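Local coordinates for protein histidine acid phosphatase (Hafnia alvei, PDB 4ARU) that belongs to branch 2 of the histidine phosphatase superfamily and folds around a central mixed beta-sheet flanked by helices, at residues F127-A132 against G271-Q276; Q69-L74 against E339-N344; S177-Q182 against S192-S197. All coordinates share one frame; numbering follows the deposited sequence.

Interaction 1 of 3, residues F127-A132 against G271-Q276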
loop_
_atom_site.group_PDB
_atom_site.type_symbol
_atom_site.label_atom_id
_atom_site.label_comp_id
_atom_site.label_asym_id
_atom_site.label_seq_id
_atom_site.Cartn_x
_atom_site.Cartn_y
_atom_site.Cartn_z
ATOM N N PHE A 127 10.711 -5.343 4.700
ATOM C CA PHE A 127 9.636 -5.306 3.727
ATOM C C PHE A 127 9.227 -6.696 3.236
ATOM O O PHE A 127 8.024 -6.871 2.894
ATOM C CB PHE A 127 10.004 -4.464 2.506
ATOM C CG PHE A 127 10.192 -2.987 2.845
ATOM C CD1 PHE A 127 9.109 -2.133 2.912
ATOM C CD2 PHE A 127 11.454 -2.468 3.104
ATOM C CE1 PHE A 127 9.264 -0.825 3.265
ATOM C CE2 PHE A 127 11.635 -1.135 3.426
ATOM C CZ PHE A 127 10.526 -0.307 3.484
ATOM N N HIS A 128 10.189 -7.607 3.147
ATOM C CA HIS A 128 10.000 -8.925 2.560
ATOM C C HIS A 128 10.711 -9.995 3.390
ATOM O O HIS A 128 11.717 -10.617 2.963
ATOM C CB HIS A 128 10.473 -8.960 1.113
ATOM C CG HIS A 128 9.703 -8.057 0.227
ATOM N ND1 HIS A 128 10.177 -6.820 -0.171
ATOM C CD2 HIS A 128 8.456 -8.158 -0.281
ATOM C CE1 HIS A 128 9.284 -6.238 -0.940
ATOM N NE2 HIS A 128 8.226 -7.025 -1.026
ATOM N N PRO A 129 10.203 -10.234 4.628
ATOM C CA PRO A 129 10.868 -11.170 5.519
ATOM C C PRO A 129 10.864 -12.612 4.995
ATOM O O PRO A 129 11.799 -13.384 5.233
ATOM C CB PRO A 129 10.076 -11.065 6.825
ATOM C CG PRO A 129 8.809 -10.416 6.461
ATOM C CD PRO A 129 9.070 -9.540 5.295
ATOM N N VAL A 130 9.803 -12.977 4.292
ATOM C CA VAL A 130 9.721 -14.336 3.757
ATOM C C VAL A 130 10.764 -14.528 2.624
ATOM O O VAL A 130 11.575 -15.486 2.630
ATOM C CB VAL A 130 8.282 -14.640 3.286
ATOM C CG1 VAL A 130 8.211 -15.959 2.541
ATOM C CG2 VAL A 130 7.355 -14.693 4.496
ATOM N N LYS A 131 10.800 -13.604 1.674
ATOM C CA LYS A 131 11.804 -13.698 0.599
ATOM C C LYS A 131 13.227 -13.597 1.163
ATOM O O LYS A 131 14.138 -14.275 0.699
ATOM C CB LYS A 131 11.525 -12.593 -0.418
ATOM C CG LYS A 131 12.532 -12.473 -1.538
ATOM C CD LYS A 131 11.975 -11.628 -2.699
ATOM C CE LYS A 131 11.724 -10.172 -2.321
ATOM N NZ LYS A 131 11.474 -9.269 -3.485
ATOM N N ALA A 132 13.416 -12.786 2.207
ATOM C CA ALA A 132 14.718 -12.634 2.886
ATOM C C ALA A 132 15.166 -13.851 3.714
ATOM O O ALA A 132 16.291 -13.919 4.215
ATOM C CB ALA A 132 14.704 -11.386 3.761
ATOM N N GLY A 271 4.257 -9.192 7.399
ATOM C CA GLY A 271 4.074 -7.908 8.032
ATOM C C GLY A 271 4.626 -7.717 9.421
ATOM O O GLY A 271 4.575 -6.605 9.944
ATOM N N THR A 272 5.097 -8.775 10.039
ATOM C CA THR A 272 5.564 -8.703 11.433
ATOM C C THR A 272 6.673 -7.650 11.605
ATOM O O THR A 272 6.567 -6.801 12.492
ATOM C CB THR A 272 5.875 -10.087 12.024
ATOM O OG1 THR A 272 4.616 -10.708 12.333
ATOM C CG2 THR A 272 6.627 -9.987 13.258
ATOM N N PRO A 273 7.733 -7.691 10.783
ATOM C CA PRO A 273 8.754 -6.669 10.997
ATOM C C PRO A 273 8.234 -5.261 10.913
ATOM O O PRO A 273 8.618 -4.407 11.746
ATOM C CB PRO A 273 9.786 -6.992 9.905
ATOM C CG PRO A 273 9.705 -8.502 9.834
ATOM C CD PRO A 273 8.197 -8.772 9.899
ATOM N N LEU A 274 7.400 -4.969 9.961
ATOM C CA LEU A 274 6.905 -3.620 9.836
ATOM C C LEU A 274 6.017 -3.236 10.993
ATOM O O LEU A 274 6.097 -2.110 11.515
ATOM C CB LEU A 274 6.183 -3.403 8.495
ATOM C CG LEU A 274 7.019 -3.023 7.276
ATOM C CD1 LEU A 274 6.181 -3.125 6.013
ATOM C CD2 LEU A 274 7.559 -1.612 7.472
ATOM N N LEU A 275 5.124 -4.133 11.390
ATOM C CA LEU A 275 4.225 -3.779 12.491
ATOM C C LEU A 275 5.035 -3.568 13.765
ATOM O O LEU A 275 4.750 -2.619 14.532
ATOM C CB LEU A 275 3.113 -4.808 12.690
ATOM C CG LEU A 275 2.019 -4.365 13.683
ATOM C CD1 LEU A 275 1.301 -3.163 13.173
ATOM C CD2 LEU A 275 1.047 -5.513 13.897
ATOM N N GLN A 276 6.028 -4.409 14.028
ATOM C CA GLN A 276 6.840 -4.200 15.212
ATOM C C GLN A 276 7.568 -2.850 15.151
ATOM O O GLN A 276 7.672 -2.132 16.156
ATOM C CB GLN A 276 7.873 -5.347 15.355
ATOM C CG GLN A 276 8.582 -5.462 16.673
ATOM C CD GLN A 276 7.831 -6.306 17.677
ATOM O OE1 GLN A 276 6.613 -6.658 17.522
ATOM N NE2 GLN A 276 8.535 -6.661 18.700
#

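Interaction 2 of 3, residues Q69-L74 against E339-N344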
loop_
_atom_site.group_PDB
_atom_site.type_symbol
_atom_site.label_atom_id
_atom_site.label_comp_id
_atom_site.label_asym_id
_atom_site.label_seq_id
_atom_site.Cartn_x
_atom_site.Cartn_y
_atom_site.Cartn_z
ATOM N N GLN A 69 2.828 20.938 10.252
ATOM C CA GLN A 69 3.084 22.285 10.751
ATOM C C GLN A 69 1.917 22.795 11.536
ATOM O O GLN A 69 2.064 23.415 12.577
ATOM C CB GLN A 69 3.280 23.260 9.605
ATOM C CG GLN A 69 4.678 23.231 9.086
ATOM C CD GLN A 69 4.813 23.994 7.786
ATOM O OE1 GLN A 69 3.883 24.106 7.002
ATOM N NE2 GLN A 69 5.965 24.521 7.566
ATOM N N GLN A 70 0.722 22.570 11.009
ATOM C CA GLN A 70 -0.472 23.066 11.687
ATOM C C GLN A 70 -0.623 22.417 13.070
ATOM O O GLN A 70 -1.103 23.061 14.000
ATOM C CB GLN A 70 -1.700 22.781 10.813
ATOM C CG GLN A 70 -3.030 23.239 11.439
ATOM C CD GLN A 70 -4.234 22.767 10.624
ATOM O OE1 GLN A 70 -4.365 21.588 10.267
ATOM N NE2 GLN A 70 -5.125 23.700 10.329
ATOM N N GLN A 71 -0.153 21.172 13.187
ATOM C CA GLN A 71 -0.254 20.391 14.431
ATOM C C GLN A 71 0.985 20.587 15.327
ATOM O O GLN A 71 1.138 19.939 16.380
ATOM C CB GLN A 71 -0.504 18.901 14.124
ATOM C CG GLN A 71 -1.756 18.627 13.249
ATOM C CD GLN A 71 -1.864 17.208 12.674
ATOM O OE1 GLN A 71 -0.948 16.672 12.005
ATOM N NE2 GLN A 71 -3.028 16.589 12.898
ATOM N N GLY A 72 1.872 21.494 14.943
ATOM C CA GLY A 72 3.015 21.858 15.783
ATOM C C GLY A 72 4.187 20.904 15.770
ATOM O O GLY A 72 5.182 21.096 16.502
ATOM N N LEU A 73 4.093 19.904 14.899
ATOM C CA LEU A 73 5.078 18.855 14.834
ATOM C C LEU A 73 6.316 19.296 14.033
ATOM O O LEU A 73 7.453 18.931 14.409
ATOM C CB LEU A 73 4.392 17.607 14.255
ATOM C CG LEU A 73 5.219 16.337 14.391
ATOM C CD1 LEU A 73 5.477 15.981 15.850
ATOM C CD2 LEU A 73 4.543 15.231 13.601
ATOM N N LEU A 74 6.149 20.073 12.964
ATOM C CA LEU A 74 7.245 20.677 12.162
ATOM C C LEU A 74 7.184 22.207 12.162
ATOM O O LEU A 74 6.123 22.735 12.375
ATOM C CB LEU A 74 7.077 20.282 10.705
ATOM C CG LEU A 74 7.352 18.825 10.388
ATOM C CD1 LEU A 74 7.005 18.643 8.919
ATOM C CD2 LEU A 74 8.828 18.545 10.663
ATOM N N GLU A 339 -0.431 8.132 14.160
ATOM C CA GLU A 339 -0.141 9.337 14.933
ATOM C C GLU A 339 -0.149 8.983 16.385
ATOM O O GLU A 339 -1.128 8.422 16.887
ATOM C CB GLU A 339 -1.180 10.409 14.666
ATOM C CG GLU A 339 -1.138 10.885 13.233
ATOM C CD GLU A 339 -2.109 11.996 12.877
ATOM O OE1 GLU A 339 -3.056 12.279 13.630
ATOM O OE2 GLU A 339 -1.901 12.576 11.783
ATOM N N ARG A 340 0.898 9.390 17.076
ATOM C CA ARG A 340 0.985 9.280 18.531
ATOM C C ARG A 340 0.586 10.597 19.124
ATOM O O ARG A 340 1.290 11.589 18.974
ATOM C CB ARG A 340 2.408 8.904 19.018
ATOM C CG ARG A 340 2.587 8.950 20.516
ATOM C CD ARG A 340 4.056 8.976 20.926
ATOM N NE ARG A 340 4.250 9.269 22.309
ATOM C CZ ARG A 340 4.287 8.382 23.329
ATOM N NH1 ARG A 340 4.256 7.077 23.131
ATOM N NH2 ARG A 340 4.421 8.808 24.568
ATOM N N TRP A 341 -0.571 10.599 19.798
ATOM C CA TRP A 341 -1.134 11.776 20.446
ATOM C C TRP A 341 -1.043 11.578 21.941
ATOM O O TRP A 341 -1.153 10.446 22.424
ATOM C CB TRP A 341 -2.611 11.899 20.080
ATOM C CG TRP A 341 -2.846 12.323 18.707
ATOM C CD1 TRP A 341 -2.996 11.549 17.579
ATOM C CD2 TRP A 341 -2.980 13.688 18.271
ATOM N NE1 TRP A 341 -3.219 12.353 16.487
ATOM C CE2 TRP A 341 -3.202 13.659 16.882
ATOM C CE3 TRP A 341 -2.937 14.925 18.931
ATOM C CZ2 TRP A 341 -3.350 14.827 16.138
ATOM C CZ3 TRP A 341 -3.089 16.082 18.183
ATOM C CH2 TRP A 341 -3.301 16.013 16.805
ATOM N N VAL A 342 -0.876 12.652 22.695
ATOM C CA VAL A 342 -1.022 12.554 24.176
ATOM C C VAL A 342 -1.993 13.599 24.588
ATOM O O VAL A 342 -2.047 14.665 24.008
ATOM C CB VAL A 342 0.218 12.768 25.103
ATOM C CG1 VAL A 342 1.234 11.663 24.927
ATOM C CG2 VAL A 342 0.816 14.172 24.972
ATOM N N ASP A 343 -2.840 13.259 25.542
ATOM C CA ASP A 343 -3.777 14.253 26.113
ATOM C C ASP A 343 -3.093 15.079 27.170
ATOM O O ASP A 343 -1.929 14.866 27.481
ATOM C CB ASP A 343 -5.087 13.590 26.573
ATOM C CG ASP A 343 -4.918 12.648 27.739
ATOM O OD1 ASP A 343 -3.935 12.693 28.503
ATOM O OD2 ASP A 343 -5.889 11.839 27.925
ATOM N N ASN A 344 -3.820 16.017 27.765
ATOM C CA ASN A 344 -3.211 16.867 28.749
ATOM C C ASN A 344 -2.922 16.213 30.093
ATOM O O ASN A 344 -2.362 16.854 30.980
ATOM C CB ASN A 344 -3.992 18.164 28.889
ATOM C CG ASN A 344 -5.348 17.976 29.539
ATOM O OD1 ASN A 344 -5.649 16.929 30.112
ATOM N ND2 ASN A 344 -6.144 19.007 29.476
#

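Interaction 3 of 3, residues S177-Q182 against S192-S197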
loop_
_atom_site.group_PDB
_atom_site.type_symbol
_atom_site.label_atom_id
_atom_site.label_comp_id
_atom_site.label_asym_id
_atom_site.label_seq_id
_atom_site.Cartn_x
_atom_site.Cartn_y
_atom_site.Cartn_z
ATOM N N SER A 177 -8.944 -11.448 -29.103
ATOM C CA SER A 177 -7.533 -11.416 -28.735
ATOM C C SER A 177 -6.808 -12.645 -29.287
ATOM O O SER A 177 -7.430 -13.671 -29.588
ATOM C CB SER A 177 -7.390 -11.372 -27.237
ATOM O OG SER A 177 -7.718 -12.634 -26.669
ATOM N N PRO A 178 -5.474 -12.546 -29.406
ATOM C CA PRO A 178 -4.721 -13.735 -29.809
ATOM C C PRO A 178 -4.917 -14.905 -28.864
ATOM O O PRO A 178 -4.941 -16.064 -29.286
ATOM C CB PRO A 178 -3.261 -13.249 -29.765
ATOM C CG PRO A 178 -3.365 -11.797 -30.048
ATOM C CD PRO A 178 -4.619 -11.357 -29.311
ATOM N N TYR A 179 -5.098 -14.608 -27.584
ATOM C CA TYR A 179 -5.397 -15.657 -26.629
ATOM C C TYR A 179 -6.552 -16.524 -27.079
ATOM O O TYR A 179 -6.467 -17.746 -27.044
ATOM C CB TYR A 179 -5.721 -15.062 -25.249
ATOM C CG TYR A 179 -5.802 -16.086 -24.146
ATOM C CD1 TYR A 179 -6.958 -16.853 -23.933
ATOM C CD2 TYR A 179 -4.707 -16.288 -23.312
ATOM C CE1 TYR A 179 -6.996 -17.782 -22.903
ATOM C CE2 TYR A 179 -4.733 -17.206 -22.302
ATOM C CZ TYR A 179 -5.858 -17.946 -22.114
ATOM O OH TYR A 179 -5.835 -18.837 -21.079
ATOM N N CYS A 180 -7.621 -15.898 -27.557
ATOM C CA CYS A 180 -8.808 -16.629 -28.009
ATOM C C CYS A 180 -8.612 -17.234 -29.381
ATOM O O CYS A 180 -9.249 -18.218 -29.705
ATOM C CB CYS A 180 -10.025 -15.709 -28.012
ATOM S SG CYS A 180 -10.592 -15.346 -26.339
ATOM N N GLN A 181 -7.724 -16.667 -30.184
ATOM C CA GLN A 181 -7.318 -17.320 -31.458
ATOM C C GLN A 181 -6.460 -18.583 -31.223
ATOM O O GLN A 181 -6.381 -19.413 -32.123
ATOM C CB GLN A 181 -6.547 -16.344 -32.355
ATOM C CG GLN A 181 -7.300 -15.041 -32.670
ATOM C CD GLN A 181 -6.458 -13.950 -33.382
ATOM O OE1 GLN A 181 -5.249 -13.751 -33.125
ATOM N NE2 GLN A 181 -7.123 -13.210 -34.262
ATOM N N GLN A 182 -5.837 -18.729 -30.040
ATOM C CA GLN A 182 -4.976 -19.880 -29.682
ATOM C C GLN A 182 -5.620 -20.872 -28.698
ATOM O O GLN A 182 -5.244 -22.052 -28.659
ATOM C CB GLN A 182 -3.684 -19.403 -29.018
ATOM C CG GLN A 182 -2.868 -18.404 -29.810
ATOM C CD GLN A 182 -1.589 -18.011 -29.075
ATOM O OE1 GLN A 182 -1.443 -16.880 -28.595
ATOM N NE2 GLN A 182 -0.662 -18.960 -28.971
ATOM N N SER A 192 -13.797 -15.563 -18.010
ATOM C CA SER A 192 -13.930 -16.310 -16.750
ATOM C C SER A 192 -13.775 -17.844 -16.937
ATOM O O SER A 192 -13.048 -18.476 -16.172
ATOM C CB SER A 192 -15.277 -15.999 -16.093
ATOM O OG SER A 192 -15.451 -16.790 -14.895
ATOM N N GLN A 193 -14.440 -18.412 -17.925
ATOM C CA GLN A 193 -14.421 -19.853 -18.168
ATOM C C GLN A 193 -13.016 -20.305 -18.562
ATOM O O GLN A 193 -12.574 -21.379 -18.168
ATOM C CB GLN A 193 -15.398 -20.184 -19.300
ATOM C CG GLN A 193 -15.676 -21.675 -19.505
ATOM C CD GLN A 193 -14.535 -22.424 -20.171
ATOM O OE1 GLN A 193 -13.841 -21.875 -21.013
ATOM N NE2 GLN A 193 -14.337 -23.690 -19.792
ATOM N N ALA A 194 -12.349 -19.487 -19.366
ATOM C CA ALA A 194 -11.011 -19.812 -19.865
ATOM C C ALA A 194 -9.952 -19.871 -18.762
ATOM O O ALA A 194 -8.941 -20.564 -18.924
ATOM C CB ALA A 194 -10.595 -18.833 -20.937
ATOM N N MET A 195 -10.160 -19.106 -17.686
ATOM C CA MET A 195 -9.153 -18.888 -16.658
ATOM C C MET A 195 -9.745 -19.040 -15.264
ATOM O O MET A 195 -9.859 -18.082 -14.516
ATOM C CB MET A 195 -8.504 -17.508 -16.795
ATOM C CG MET A 195 -7.705 -17.427 -18.071
ATOM S SD MET A 195 -6.931 -15.791 -18.263
ATOM C CE MET A 195 -7.756 -15.231 -19.736
ATOM N N PRO A 196 -10.068 -20.286 -14.903
ATOM C CA PRO A 196 -10.523 -20.521 -13.536
ATOM C C PRO A 196 -9.514 -20.098 -12.479
ATOM O O PRO A 196 -8.300 -20.147 -12.713
ATOM C CB PRO A 196 -10.775 -22.027 -13.504
ATOM C CG PRO A 196 -9.860 -22.556 -14.537
ATOM C CD PRO A 196 -9.897 -21.540 -15.649
ATOM N N SER A 197 -9.985 -19.605 -11.336
ATOM C CA SER A 197 -9.084 -19.266 -10.244
ATOM C C SER A 197 -8.421 -20.506 -9.642
ATOM O O SER A 197 -9.050 -21.577 -9.530
ATOM C CB SER A 197 -9.827 -18.488 -9.121
ATOM O OG SER A 197 -10.162 -17.184 -9.494
HETATM O O HOH W 1 -7.478 -20.771 -21.282
#

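Interaction 1 of 3, residues F127-A132 against G271-Q276
P129 and P273 meet ring against ring, and F127 and L274 meet beside them; these two apolar pairs make up the side-chain contact between the loop at 127-132 and the helix segment 271-276. Both proline CB atoms point at the opposite segment, and the two rings cross at a slant instead of stacking flat. P129 CG comes within 3.9 Å of P273 CD, and P129 CB lies 4.0 Å from P273 CG, so the outer carbons of the two rings touch. Their backbones remain well apart, with P129 CA 7.4 Å from P273 CA.

The second pair reaches across differently. F127 CB points away from the helix, but its ring swings back: CG sits beside the backbone N (chi1 -65°), which brings one ortho carbon round to the leucine. F127 CD1 then stands 4.4 Å from L274 CD1, an oblique and longer approach. L274, by contrast, points its CB toward the loop. I303 of strand 300-305 touches both F127 and L274, tying this pair to the central sheet, while F127 O accepts from N309 ND2 of helix 307-317.

Helix 264-282 is kinked here, since the N atoms of P273 and L274 make no bond to the preceding turn; for P273 this follows from an imide nitrogen without hydrogen. The loop turns through a backbone bond from A132 N to H128 O, 2.9 Å long.

All four touching residues are buried, and 182 Å² is covered in total. Two carbon-carbon pairs, with no hydrogen bonds between the segments, make the contact apolar. Its cohesion probably comes from van der Waals packing and exclusion of water; between these segments nothing directional fixes the fit.

Interaction 2 of 3, residues Q69-L74 against E339-N344
Q71 brings its amide nitrogen NE2 to the edge of the six-membered ring of W341, 3.7 Å from W341 CZ2 and 4.0 Å from W341 CH2. The nitrogen stands near the plane of the indole, and the amide is turned 77° against the ring, so the two groups meet nearly at right angles. Q71 can span the gap because CG lies beside the backbone N (chi1 -56°) and the chain is extended beyond it. NE2 meets carbon at the ring edge, a van der Waals contact, and Q71 OE1 and E339 OE2, 4.2 Å apart, do not bond.

The close-knit part lies on the strand. W341 NE1 donates to E339 OE1 over 2.9 Å with an N-H...O angle of 148°; the acceptor lies in the indole plane, whereas the carboxylate is met on its anti side and somewhat out of plane. E339 OE2 pairs with R67 of helix 51-70 in a salt bridge, so each oxygen of this buried carboxylate has a partner, and the bond at NE1 helps fix the rotation of the indole. Y392 adds an edge-to-face contact to the same ring.

The looser side is that of Q71, partly exposed where E339 and W341 are buried. One long side chain bridges a small contact: Q71 CA and W341 CA are 10.5 Å apart, and just 96 Å² is buried in all.

The helix side ends in a Schellman motif: L73 N bonds back to F68 O, G72 N to Q69 O, and G72 takes the C-prime place with positive phi. The turn ending helix 51-70 meets strand 335-342 through Q71, consistent with the helix-on-sheet layering of the alpha/beta domain of histidine phosphatases.

Interaction 3 of 3, residues S177-Q182 against S192-S197
A Met-aromatic contact between M195 and Y179 joins helix 178-182 to the end of helix 191-194 and the residue that follows it, in a part of the chain also bridged by the disulfide C180-C189. The methyl makes the closest approach to the ring face: M195 CE lies 4.3 Å from the centroid of the Y179 ring and 19° off its normal, a CH-pi contact over one face, shifted toward the rim. M195 SD is farther, 5.1 Å from that centroid, and oblique. The thioether is bent at its end (chi3 -116°), which lays CE over the ring while CG faces the hydroxyl end; M195 CG is 3.8 Å from Y179 OH. A194 adds a lighter touch, its CB 4.2 Å from Y179 CE1 at a slant to the ring.

One water donates to A194 O at 2.8 Å and also lies near Y179 OH, although that second separation is unusually short and its details are doubtful.

S177 occupies the N-cap of helix 178-182, its OG accepting a weak bond from C180 N. Around the contact, Y179 stacks on H183 and meets F174, which M195 touches too. M195 also packs on A213 and L216 of helix 213-229 and shares a backbone bond with A213, so M195 lies between Y179 of helix 178-182 and helix 213-229.

How the interactions relate
The three contacts differ in depth and in chemistry. Interaction 1 is the most central, its centre about 14 Å from the centre of the chain, and wholly apolar; interaction 2, its centre about 24 Å from that point, mixes an amide and an aromatic edge with a buried charge; interaction 3, with its centre about 30 Å from it and partly buried, adds sulfur and a water. Interactions 1 and 2 both connect to the same mixed sheet, the first through strand 300-305, the second on strand 335-342, whereas interaction 3 joins a short helix to the end of another. Interactions 2 and 3 lie on opposite sides of the chain centre. None touches another: even 1 and 2 keep their nearest atoms about 11 Å apart.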